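Long-range contacts in ABC transporter sugar binding protein (PDB 3UOR), which probably captures maltose or related sugars in the bacterial periplasm and hands them to an ABC transporter for import: residues A[146-152]-A[283-289]; A[183-189]-A[257-263]; A[295-300]-A[363-369]. All coordinates share one frame; numbering follows the deposited sequence.

Contact 1. Residues A[146-152]-A[283-289]; sequences LLFYRKD and NWGTAPL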
loop_
_atom_site.group_PDB
_atom_site.type_symbol
_atom_site.label_atom_id
_atom_site.label_comp_id
_atom_site.label_asym_id
_atom_site.label_seq_id
_atom_site.Cartn_x
_atom_site.Cartn_y
_atom_site.Cartn_z
ATOM N N LEU A 146 2.976 -8.174 -2.638
ATOM C CA LEU A 146 2.829 -9.336 -3.509
ATOM C C LEU A 146 3.918 -10.336 -3.120
ATOM O O LEU A 146 4.609 -10.132 -2.117
ATOM C CB LEU A 146 2.896 -8.910 -4.997
ATOM C CG LEU A 146 4.059 -8.038 -5.478
ATOM C CD1 LEU A 146 5.398 -8.685 -5.145
ATOM C CD2 LEU A 146 3.977 -7.699 -7.004
ATOM N N LEU A 147 4.095 -11.408 -3.890
ATOM C CA LEU A 147 5.020 -12.471 -3.477
ATOM C C LEU A 147 6.439 -12.337 -4.000
ATOM O O LEU A 147 6.655 -12.355 -5.195
ATOM C CB LEU A 147 4.487 -13.845 -3.906
ATOM C CG LEU A 147 3.063 -14.190 -3.475
ATOM C CD1 LEU A 147 2.598 -15.431 -4.216
ATOM C CD2 LEU A 147 2.980 -14.407 -1.964
ATOM N N PHE A 148 7.404 -12.221 -3.099
ATOM C CA PHE A 148 8.803 -12.464 -3.428
ATOM C C PHE A 148 8.978 -13.961 -3.291
ATOM O O PHE A 148 8.455 -14.545 -2.351
ATOM C CB PHE A 148 9.725 -11.742 -2.430
ATOM C CG PHE A 148 9.757 -10.260 -2.611
ATOM C CD1 PHE A 148 10.849 -9.641 -3.212
ATOM C CD2 PHE A 148 8.690 -9.484 -2.224
ATOM C CE1 PHE A 148 10.876 -8.265 -3.399
ATOM C CE2 PHE A 148 8.710 -8.101 -2.423
ATOM C CZ PHE A 148 9.805 -7.496 -3.005
ATOM N N TYR A 149 9.708 -14.589 -4.212
ATOM C CA TYR A 149 9.835 -16.039 -4.195
ATOM C C TYR A 149 11.200 -16.542 -4.614
ATOM O O TYR A 149 11.884 -15.902 -5.416
ATOM C CB TYR A 149 8.766 -16.705 -5.063
ATOM C CG TYR A 149 8.923 -16.486 -6.547
ATOM C CD1 TYR A 149 8.548 -15.275 -7.142
ATOM C CD2 TYR A 149 9.439 -17.489 -7.360
ATOM C CE1 TYR A 149 8.686 -15.071 -8.521
ATOM C CE2 TYR A 149 9.579 -17.302 -8.735
ATOM C CZ TYR A 149 9.202 -16.094 -9.310
ATOM O OH TYR A 149 9.328 -15.931 -10.663
ATOM N N ARG A 150 11.582 -17.690 -4.051
ATOM C CA ARG A 150 12.787 -18.407 -4.454
ATOM C C ARG A 150 12.470 -19.304 -5.647
ATOM O O ARG A 150 11.737 -20.291 -5.514
ATOM C CB ARG A 150 13.319 -19.248 -3.295
ATOM C CG ARG A 150 13.859 -18.421 -2.117
ATOM C CD ARG A 150 15.344 -18.136 -2.284
ATOM N NE ARG A 150 16.114 -19.364 -2.550
ATOM C CZ ARG A 150 16.657 -20.129 -1.602
ATOM N NH1 ARG A 150 16.526 -19.800 -0.322
ATOM N NH2 ARG A 150 17.341 -21.219 -1.927
ATOM N N LYS A 151 13.008 -18.944 -6.813
ATOM C CA LYS A 151 12.776 -19.691 -8.047
ATOM C C LYS A 151 13.266 -21.130 -7.946
ATOM O O LYS A 151 12.569 -22.067 -8.342
ATOM C CB LYS A 151 13.463 -19.009 -9.231
ATOM C CG LYS A 151 12.893 -17.653 -9.578
ATOM C CD LYS A 151 13.592 -17.047 -10.795
ATOM C CE LYS A 151 13.036 -15.654 -11.108
ATOM N NZ LYS A 151 13.778 -14.951 -12.192
ATOM N N ASP A 152 14.476 -21.292 -7.431
ATOM C CA ASP A 152 15.042 -22.619 -7.232
ATOM C C ASP A 152 14.146 -23.478 -6.332
ATOM O O ASP A 152 13.817 -24.605 -6.683
ATOM C CB ASP A 152 16.466 -22.514 -6.677
ATOM C CG ASP A 152 16.546 -21.669 -5.412
ATOM O OD1 ASP A 152 15.603 -20.901 -5.144
ATOM O OD2 ASP A 152 17.560 -21.768 -4.686
ATOM N N ASN A 283 17.898 -16.271 -9.057
ATOM C CA ASN A 283 17.145 -17.380 -8.481
ATOM C C ASN A 283 15.997 -16.940 -7.570
ATOM O O ASN A 283 15.427 -17.751 -6.843
ATOM C CB ASN A 283 18.067 -18.365 -7.760
ATOM C CG ASN A 283 18.764 -19.306 -8.721
ATOM O OD1 ASN A 283 18.145 -20.224 -9.268
ATOM N ND2 ASN A 283 20.054 -19.074 -8.951
ATOM N N TRP A 284 15.656 -15.654 -7.612
ATOM C CA TRP A 284 14.470 -15.179 -6.919
ATOM C C TRP A 284 13.786 -14.123 -7.765
ATOM O O TRP A 284 14.408 -13.505 -8.624
ATOM C CB TRP A 284 14.826 -14.605 -5.547
ATOM C CG TRP A 284 15.698 -13.393 -5.634
ATOM C CD1 TRP A 284 17.049 -13.369 -5.854
ATOM C CD2 TRP A 284 15.287 -12.023 -5.512
ATOM N NE1 TRP A 284 17.498 -12.074 -5.867
ATOM C CE2 TRP A 284 16.438 -11.228 -5.665
ATOM C CE3 TRP A 284 14.056 -11.391 -5.313
ATOM C CZ2 TRP A 284 16.399 -9.846 -5.612
ATOM C CZ3 TRP A 284 14.016 -10.013 -5.259
ATOM C CH2 TRP A 284 15.180 -9.254 -5.407
ATOM N N GLY A 285 12.502 -13.919 -7.515
ATOM C CA GLY A 285 11.751 -12.938 -8.253
ATOM C C GLY A 285 10.533 -12.479 -7.509
ATOM O O GLY A 285 10.373 -12.787 -6.330
ATOM N N THR A 286 9.673 -11.750 -8.208
ATOM C CA THR A 286 8.439 -11.262 -7.639
ATOM C C THR A 286 7.284 -11.741 -8.518
ATOM O O THR A 286 7.455 -11.889 -9.720
ATOM C CB THR A 286 8.454 -9.734 -7.614
ATOM O OG1 THR A 286 8.621 -9.254 -8.943
ATOM C CG2 THR A 286 9.608 -9.218 -6.774
ATOM N N ALA A 287 6.118 -11.994 -7.923
ATOM C CA ALA A 287 4.961 -12.465 -8.679
ATOM C C ALA A 287 3.726 -11.819 -8.098
ATOM O O ALA A 287 3.629 -11.630 -6.897
ATOM C CB ALA A 287 4.825 -14.016 -8.616
ATOM N N PRO A 288 2.758 -11.492 -8.945
ATOM C CA PRO A 288 1.602 -10.791 -8.383
ATOM C C PRO A 288 0.785 -11.730 -7.502
ATOM O O PRO A 288 0.961 -12.936 -7.574
ATOM C CB PRO A 288 0.828 -10.322 -9.623
ATOM C CG PRO A 288 1.295 -11.181 -10.742
ATOM C CD PRO A 288 2.659 -11.713 -10.396
ATOM N N LEU A 289 -0.091 -11.178 -6.679
ATOM C CA LEU A 289 -0.806 -11.944 -5.659
ATOM C C LEU A 289 -1.869 -12.857 -6.275
ATOM O O LEU A 289 -2.729 -12.386 -7.016
ATOM C CB LEU A 289 -1.465 -10.939 -4.698
ATOM C CG LEU A 289 -1.607 -11.226 -3.209
ATOM C CD1 LEU A 289 -0.282 -11.674 -2.594
ATOM C CD2 LEU A 289 -2.177 -10.015 -2.484
#
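Phe148 and Thr286 face each other as a non-hydrogen-bonded pair on two antiparallel strands, 146-150 and 284-287, and their side chains run side by side in the same direction. The Phe148 chain can be followed outward. CB sits beside the carbonyl oxygen of Gly285; CG is anti to the carbonyl carbon (chi1 -73°), a torsion that lays the ring beside the Trp284 and Thr286 side chains. Phe148 CD1 meets Trp284 CZ3 at 3.8 Å, in the plane of the phenyl ring, and Phe148 CE1 lies 3.7 Å from Thr286 CG2. That methyl stands over one face of the ring in a CH-pi contact, offset toward the rim, and CZ at the far end still grazes it. Phe272 also meets the rings of both Phe148 and Trp284. Thr286 turns its hydroxyl the other way, to the carbonyl oxygen of Leu357.

On the other face of the sheet Tyr149 lies across Gly285: Tyr149 CD1 is 3.2 Å from Gly285 O and its CE1 is 4.0 Å from Ala287 CB. Paired backbone bonds join Leu147 to Ala287 and Tyr149 to Gly285, the bond from Tyr149 N to Gly285 O measuring 2.9 Å. Past the strand end, Lys151 N reaches Asn283 O at 2.7 Å, the donor standing well above the carbonyl plane. Beside it Arg150 grips Asp152 side-on, NE to OD1 and NH2 to OD2 (2.8 Å), and gives NH1 to Phe254 O. The chemistry is therefore divided: aromatic and methyl groups pack on the Phe148 face, four backbone bonds join the strands, and the buried arginine charge is probably balanced by the aspartate where the helix begins.

Contact 2. Residues A[183-189]-A[257-263]; sequences DRYAILM and GYYAFYL
Tyr185 presents its ring edge to the face of Tyr258 in an offset edge-to-face pair, planes at 86° and centroids 5.5 Å apart, both side chains pointing the same way. With CG opposite its backbone N (chi1 -176°), Tyr258 swings its ring back over segment 183-189, where CE1 also approaches Asp183 O. Lys177 makes a cation-pi contact with Tyr185.

Farther along, Leu188 crosses the Tyr259 ring obliquely, its CB over the centre of one face, 3.5 Å from the ring centroid, and CD2 continues toward the phenol end. Tyr259 OH bonds to Val250 O. Leu188 CD2 also lies 3.7 Å from Tyr262 CD1, so one methyl touches both tyrosines. Toward the opposite face of the sheet, Ile187 CG1 packs on Phe261 CB at 3.7 Å.

Arg184 holds Gly257 O side-on through NE (2.9 Å) and NH2, both from one face of the carbonyl plane, and a water links that oxygen to Tyr185 O. Gly257 ends helix 250-256 in a Schellman motif. Both chains turn a corner, at Ala186 and Ala260, then pair in parallel (Leu188 N to Phe261 O, 2.9 Å); 187-188 thus adds a short strand beside 259-264 in the mixed sheet, as expected of the alpha/beta fold of periplasmic solute-binding proteins.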
loop_
_atom_site.group_PDB
_atom_site.type_symbol
_atom_site.label_atom_id
_atom_site.label_comp_id
_atom_site.label_asym_id
_atom_site.label_seq_id
_atom_site.Cartn_x
_atom_site.Cartn_y
_atom_site.Cartn_z
ATOM N N ASP A 183 10.360 -28.324 9.745
ATOM C CA ASP A 183 11.001 -27.166 10.380
ATOM C C ASP A 183 11.141 -25.963 9.436
ATOM O O ASP A 183 11.695 -24.931 9.811
ATOM C CB ASP A 183 12.372 -27.554 10.949
ATOM C CG ASP A 183 12.299 -28.718 11.946
ATOM O OD1 ASP A 183 11.369 -28.739 12.787
ATOM O OD2 ASP A 183 13.185 -29.607 11.886
ATOM N N ARG A 184 10.654 -26.106 8.206
ATOM C CA ARG A 184 10.725 -25.029 7.225
ATOM C C ARG A 184 9.356 -24.817 6.591
ATOM O O ARG A 184 8.470 -25.669 6.708
ATOM C CB ARG A 184 11.786 -25.325 6.171
ATOM C CG ARG A 184 13.176 -25.509 6.758
ATOM C CD ARG A 184 14.130 -26.152 5.764
ATOM N NE ARG A 184 14.196 -25.414 4.509
ATOM C CZ ARG A 184 14.687 -25.906 3.372
ATOM N NH1 ARG A 184 15.149 -27.147 3.344
ATOM N NH2 ARG A 184 14.709 -25.162 2.264
ATOM N N TYR A 185 9.179 -23.678 5.928
ATOM C CA TYR A 185 7.841 -23.237 5.580
ATOM C C TYR A 185 7.723 -22.815 4.131
ATOM O O TYR A 185 8.725 -22.576 3.467
ATOM C CB TYR A 185 7.419 -22.104 6.513
ATOM C CG TYR A 185 7.335 -22.562 7.948
ATOM C CD1 TYR A 185 6.142 -23.050 8.470
ATOM C CD2 TYR A 185 8.453 -22.535 8.775
ATOM C CE1 TYR A 185 6.057 -23.485 9.786
ATOM C CE2 TYR A 185 8.383 -22.975 10.101
ATOM C CZ TYR A 185 7.181 -23.455 10.597
ATOM O OH TYR A 185 7.086 -23.902 11.902
ATOM N N ALA A 186 6.490 -22.732 3.641
ATOM C CA ALA A 186 6.258 -22.275 2.281
ATOM C C ALA A 186 6.291 -20.740 2.199
ATOM O O ALA A 186 6.881 -20.180 1.285
ATOM C CB ALA A 186 4.941 -22.820 1.753
ATOM N N ILE A 187 5.683 -20.058 3.169
ATOM C CA ILE A 187 5.510 -18.608 3.069
ATOM C C ILE A 187 5.602 -17.921 4.427
ATOM O O ILE A 187 5.148 -18.462 5.440
ATOM C CB ILE A 187 4.143 -18.259 2.441
ATOM C CG1 ILE A 187 4.010 -16.754 2.188
ATOM C CG2 ILE A 187 3.011 -18.725 3.345
ATOM C CD1 ILE A 187 2.763 -16.413 1.355
ATOM N N LEU A 188 6.188 -16.728 4.434
ATOM C CA LEU A 188 6.255 -15.894 5.623
ATOM C C LEU A 188 5.285 -14.708 5.540
ATOM O O LEU A 188 5.375 -13.880 4.630
ATOM C CB LEU A 188 7.680 -15.367 5.831
ATOM C CG LEU A 188 7.778 -14.318 6.939
ATOM C CD1 LEU A 188 7.478 -14.957 8.283
ATOM C CD2 LEU A 188 9.147 -13.647 6.956
ATOM N N MET A 189 4.359 -14.655 6.493
ATOM C CA MET A 189 3.408 -13.566 6.654
ATOM C C MET A 189 3.348 -13.261 8.150
ATOM O O MET A 189 2.588 -13.899 8.884
ATOM C CB MET A 189 2.004 -13.995 6.205
ATOM C CG MET A 189 1.881 -14.455 4.758
ATOM S SD MET A 189 0.163 -14.742 4.260
ATOM C CE MET A 189 -0.250 -16.170 5.314
ATOM N N GLY A 257 16.412 -20.278 2.909
ATOM C CA GLY A 257 15.438 -21.303 2.587
ATOM C C GLY A 257 14.478 -21.655 3.719
ATOM O O GLY A 257 13.748 -22.641 3.620
ATOM N N TYR A 258 14.461 -20.855 4.782
ATOM C CA TYR A 258 13.499 -21.048 5.875
ATOM C C TYR A 258 12.053 -20.956 5.370
ATOM O O TYR A 258 11.143 -21.556 5.938
ATOM C CB TYR A 258 13.739 -20.034 7.007
ATOM C CG TYR A 258 12.853 -20.211 8.242
ATOM C CD1 TYR A 258 12.635 -21.466 8.805
ATOM C CD2 TYR A 258 12.269 -19.112 8.867
ATOM C CE1 TYR A 258 11.836 -21.622 9.942
ATOM C CE2 TYR A 258 11.473 -19.258 10.007
ATOM C CZ TYR A 258 11.259 -20.510 10.534
ATOM O OH TYR A 258 10.473 -20.640 11.658
ATOM N N TYR A 259 11.848 -20.195 4.298
ATOM C CA TYR A 259 10.553 -20.133 3.631
ATOM C C TYR A 259 10.775 -19.732 2.184
ATOM O O TYR A 259 11.691 -18.967 1.891
ATOM C CB TYR A 259 9.608 -19.144 4.335
ATOM C CG TYR A 259 10.278 -17.877 4.814
ATOM C CD1 TYR A 259 10.694 -17.747 6.134
ATOM C CD2 TYR A 259 10.501 -16.820 3.949
ATOM C CE1 TYR A 259 11.307 -16.612 6.571
ATOM C CE2 TYR A 259 11.126 -15.669 4.379
ATOM C CZ TYR A 259 11.528 -15.572 5.692
ATOM O OH TYR A 259 12.138 -14.424 6.139
ATOM N N ALA A 260 9.926 -20.245 1.293
ATOM C CA ALA A 260 10.061 -20.020 -0.140
ATOM C C ALA A 260 9.459 -18.696 -0.631
ATOM O O ALA A 260 9.988 -18.071 -1.581
ATOM C CB ALA A 260 9.437 -21.191 -0.889
ATOM N N PHE A 261 8.344 -18.289 -0.011
ATOM C CA PHE A 261 7.655 -17.037 -0.359
ATOM C C PHE A 261 7.665 -16.047 0.793
ATOM O O PHE A 261 7.617 -16.418 1.977
ATOM C CB PHE A 261 6.174 -17.260 -0.727
ATOM C CG PHE A 261 5.938 -18.254 -1.832
ATOM C CD1 PHE A 261 6.917 -18.535 -2.771
ATOM C CD2 PHE A 261 4.702 -18.888 -1.946
ATOM C CE1 PHE A 261 6.676 -19.433 -3.800
ATOM C CE2 PHE A 261 4.456 -19.788 -2.963
ATOM C CZ PHE A 261 5.440 -20.060 -3.895
ATOM N N TYR A 262 7.661 -14.773 0.431
ATOM C CA TYR A 262 7.543 -13.688 1.381
ATOM C C TYR A 262 6.581 -12.676 0.760
ATOM O O TYR A 262 6.832 -12.156 -0.330
ATOM C CB TYR A 262 8.920 -13.082 1.645
ATOM C CG TYR A 262 8.950 -11.900 2.588
ATOM C CD1 TYR A 262 8.243 -11.908 3.780
ATOM C CD2 TYR A 262 9.742 -10.797 2.309
ATOM C CE1 TYR A 262 8.291 -10.825 4.651
ATOM C CE2 TYR A 262 9.804 -9.698 3.180
ATOM C CZ TYR A 262 9.075 -9.722 4.339
ATOM O OH TYR A 262 9.135 -8.643 5.187
ATOM N N LEU A 263 5.463 -12.433 1.436
ATOM C CA LEU A 263 4.456 -11.514 0.941
ATOM C C LEU A 263 4.741 -10.089 1.413
ATOM O O LEU A 263 4.481 -9.760 2.564
ATOM C CB LEU A 263 3.080 -11.966 1.410
ATOM C CG LEU A 263 1.882 -11.577 0.541
ATOM C CD1 LEU A 263 0.637 -12.255 1.059
ATOM C CD2 LEU A 263 1.725 -10.052 0.524
HETATM O O HOH W 1 11.378 -23.218 2.277
#

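Contact 3. Residues A[295-300]-A[363-369]; sequences LGAGIA and DQLERVK
The backbones of Ala297-Gly298 and Arg367-Val368 run close together, with Gly298 and Val368 CA atoms 4.6 Å apart, and Lys369 N bonds to Gly298 O at 3.1 Å.

Arg367 carries most of the side-chain contact. Its chain bends at chi3 (-64°), bringing the guanidinium against Leu295, whose CB stands over one of its faces, offset toward the rim, 3.7 Å from Arg367 CZ. The edge of the same group is occupied by oxygens. Arg367 NE bonds to Gly296 O at 3.0 Å, with the oxygen in the guanidinium plane but the nitrogen well above the carbonyl plane. Arg367 NH2 forms a salt bridge with Asp363 OD2 at 2.7 Å; OD2 lies in the guanidinium plane, but the nitrogen comes from above the carboxylate plane. A water donating to Gly296 O accepts from NH2. Held at three points in its plane, the guanidinium has its rotation largely fixed. Leu295 CD1 reaches past it to Asp363 OD2, the two side chains crossing at about a right angle.

Ala297 CB packs against Arg367 O and touches the extended Lys369 chain, whose NZ bonds to Leu202 O. Val368 turns CG1 toward Ile299 O and CG2 toward Ala300 CB, 3.9 Å away. A second water joins Ala300 N to Lys369 O. The Gln364 amide approaches Gly298 CA, but its polar ends serve other parts of the chain: OE1 accepts from Leu289 N, and NE2 bonds to Thr144 OG1 and Arg145 O.

The 295-300 loop leads from strand 284-287 to strand 303-307, and the chain leaving helix 359-364 packs against it. The loop is probably one of the interlobe crossings usual in the periplasmic-binding-protein fold.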
loop_
_atom_site.group_PDB
_atom_site.type_symbol
_atom_site.label_atom_id
_atom_site.label_comp_id
_atom_site.label_asym_id
_atom_site.label_seq_id
_atom_site.Cartn_x
_atom_site.Cartn_y
_atom_site.Cartn_z
ATOM N N LEU A 295 -5.258 -14.020 -10.961
ATOM C CA LEU A 295 -4.490 -12.955 -10.349
ATOM C C LEU A 295 -5.468 -11.920 -9.824
ATOM O O LEU A 295 -6.367 -11.491 -10.543
ATOM C CB LEU A 295 -3.541 -12.342 -11.371
ATOM C CG LEU A 295 -2.411 -13.288 -11.756
ATOM C CD1 LEU A 295 -1.383 -12.562 -12.622
ATOM C CD2 LEU A 295 -1.773 -13.772 -10.476
ATOM N N GLY A 296 -5.309 -11.520 -8.570
ATOM C CA GLY A 296 -6.339 -10.731 -7.932
ATOM C C GLY A 296 -5.953 -9.318 -7.563
ATOM O O GLY A 296 -4.893 -8.814 -7.944
ATOM N N ALA A 297 -6.836 -8.678 -6.808
ATOM C CA ALA A 297 -6.579 -7.328 -6.328
ATOM C C ALA A 297 -5.499 -7.359 -5.275
ATOM O O ALA A 297 -5.040 -8.425 -4.859
ATOM C CB ALA A 297 -7.836 -6.721 -5.759
ATOM N N GLY A 298 -5.091 -6.176 -4.849
ATOM C CA GLY A 298 -4.136 -6.031 -3.775
ATOM C C GLY A 298 -4.355 -4.654 -3.201
ATOM O O GLY A 298 -5.293 -3.952 -3.593
ATOM N N ILE A 299 -3.492 -4.257 -2.283
ATOM C CA ILE A 299 -3.631 -2.969 -1.588
ATOM C C ILE A 299 -3.194 -1.806 -2.506
ATOM O O ILE A 299 -2.229 -1.936 -3.256
ATOM C CB ILE A 299 -2.745 -2.997 -0.329
ATOM C CG1 ILE A 299 -3.471 -3.736 0.801
ATOM C CG2 ILE A 299 -2.398 -1.625 0.154
ATOM C CD1 ILE A 299 -2.512 -4.234 1.847
ATOM N N ALA A 300 -3.907 -0.689 -2.446
ATOM C CA ALA A 300 -3.497 0.538 -3.117
ATOM C C ALA A 300 -2.906 1.489 -2.092
ATOM O O ALA A 300 -3.521 2.501 -1.741
ATOM C CB ALA A 300 -4.683 1.174 -3.809
ATOM N N ASP A 363 2.146 -5.110 -13.063
ATOM C CA ASP A 363 0.938 -5.867 -13.394
ATOM C C ASP A 363 -0.142 -5.773 -12.289
ATOM O O ASP A 363 -1.346 -5.613 -12.581
ATOM C CB ASP A 363 1.295 -7.337 -13.646
ATOM C CG ASP A 363 0.102 -8.160 -14.087
ATOM O OD1 ASP A 363 -0.370 -7.983 -15.220
ATOM O OD2 ASP A 363 -0.370 -8.981 -13.297
ATOM N N GLN A 364 0.269 -5.889 -11.028
ATOM C CA GLN A 364 -0.717 -5.915 -9.918
ATOM C C GLN A 364 -1.425 -4.569 -9.760
ATOM O O GLN A 364 -2.598 -4.508 -9.369
ATOM C CB GLN A 364 -0.060 -6.303 -8.586
ATOM C CG GLN A 364 -1.072 -6.444 -7.422
ATOM C CD GLN A 364 -0.495 -7.221 -6.250
ATOM O OE1 GLN A 364 -0.130 -8.377 -6.392
ATOM N NE2 GLN A 364 -0.423 -6.584 -5.082
ATOM N N LEU A 365 -0.701 -3.494 -10.072
ATOM C CA LEU A 365 -1.243 -2.145 -9.985
ATOM C C LEU A 365 -2.510 -1.989 -10.812
ATOM O O LEU A 365 -3.332 -1.114 -10.525
ATOM C CB LEU A 365 -0.208 -1.085 -10.386
ATOM C CG LEU A 365 0.932 -0.988 -9.369
ATOM C CD1 LEU A 365 1.839 0.185 -9.685
ATOM C CD2 LEU A 365 0.354 -0.826 -8.000
ATOM N N GLU A 366 -2.696 -2.844 -11.815
ATOM C CA GLU A 366 -3.912 -2.734 -12.636
ATOM C C GLU A 366 -5.126 -3.178 -11.843
ATOM O O GLU A 366 -6.250 -2.916 -12.252
ATOM C CB GLU A 366 -3.817 -3.593 -13.903
ATOM C CG GLU A 366 -2.825 -3.100 -14.942
ATOM C CD GLU A 366 -3.273 -1.816 -15.639
ATOM O OE1 GLU A 366 -4.425 -1.371 -15.415
ATOM O OE2 GLU A 366 -2.460 -1.250 -16.414
ATOM N N ARG A 367 -4.899 -3.864 -10.717
ATOM C CA ARG A 367 -5.989 -4.494 -9.990
ATOM C C ARG A 367 -6.159 -3.998 -8.539
ATOM O O ARG A 367 -7.134 -4.362 -7.865
ATOM C CB ARG A 367 -5.812 -6.029 -10.014
ATOM C CG ARG A 367 -5.895 -6.650 -11.435
ATOM C CD ARG A 367 -5.706 -8.182 -11.383
ATOM N NE ARG A 367 -4.367 -8.554 -10.911
ATOM C CZ ARG A 367 -3.301 -8.642 -11.705
ATOM N NH1 ARG A 367 -3.427 -8.383 -13.010
ATOM N NH2 ARG A 367 -2.114 -8.986 -11.209
ATOM N N VAL A 368 -5.230 -3.169 -8.058
ATOM C CA VAL A 368 -5.299 -2.712 -6.673
ATOM C C VAL A 368 -6.597 -1.948 -6.441
ATOM O O VAL A 368 -7.126 -1.335 -7.361
ATOM C CB VAL A 368 -4.062 -1.882 -6.246
ATOM C CG1 VAL A 368 -2.816 -2.748 -6.295
ATOM C CG2 VAL A 368 -3.925 -0.654 -7.119
ATOM N N LYS A 369 -7.112 -2.023 -5.213
ATOM C CA LYS A 369 -8.404 -1.435 -4.830
ATOM C C LYS A 369 -8.201 -0.566 -3.611
ATOM O O LYS A 369 -7.476 -0.971 -2.698
ATOM C CB LYS A 369 -9.423 -2.516 -4.405
ATOM C CG LYS A 369 -10.114 -3.321 -5.495
ATOM C CD LYS A 369 -11.171 -4.276 -4.865
ATOM C CE LYS A 369 -11.667 -5.347 -5.863
ATOM N NZ LYS A 369 -12.542 -6.438 -5.272
HETATM O O HOH W 2 -2.501 -9.879 -8.521
HETATM O O HOH W 3 -6.043 -0.468 -0.460
#

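How the contacts relate
From the N terminus, strand 134-150 supplies the first segment of contact 1, then 183-189 opens contact 2. Contact 2 closes first, at 257-263, bringing strand 187-188 beside 259-264; contact 1 closes later, at 283-289, so its long loop encloses the shorter one. Both join one sheet: strand 134-150 lies between 259-264 and 284-287, with Phe148 N to Tyr262 O a probable hydrogen bond. Contact 3 follows in series and crosses neither, tying the loop between strands 284-287 and 303-307 to the chain after helix 359-364. It touches contact 1 at Leu289, which bonds to Gly296, but stays about 7 Å from contact 2 at the nearest atoms.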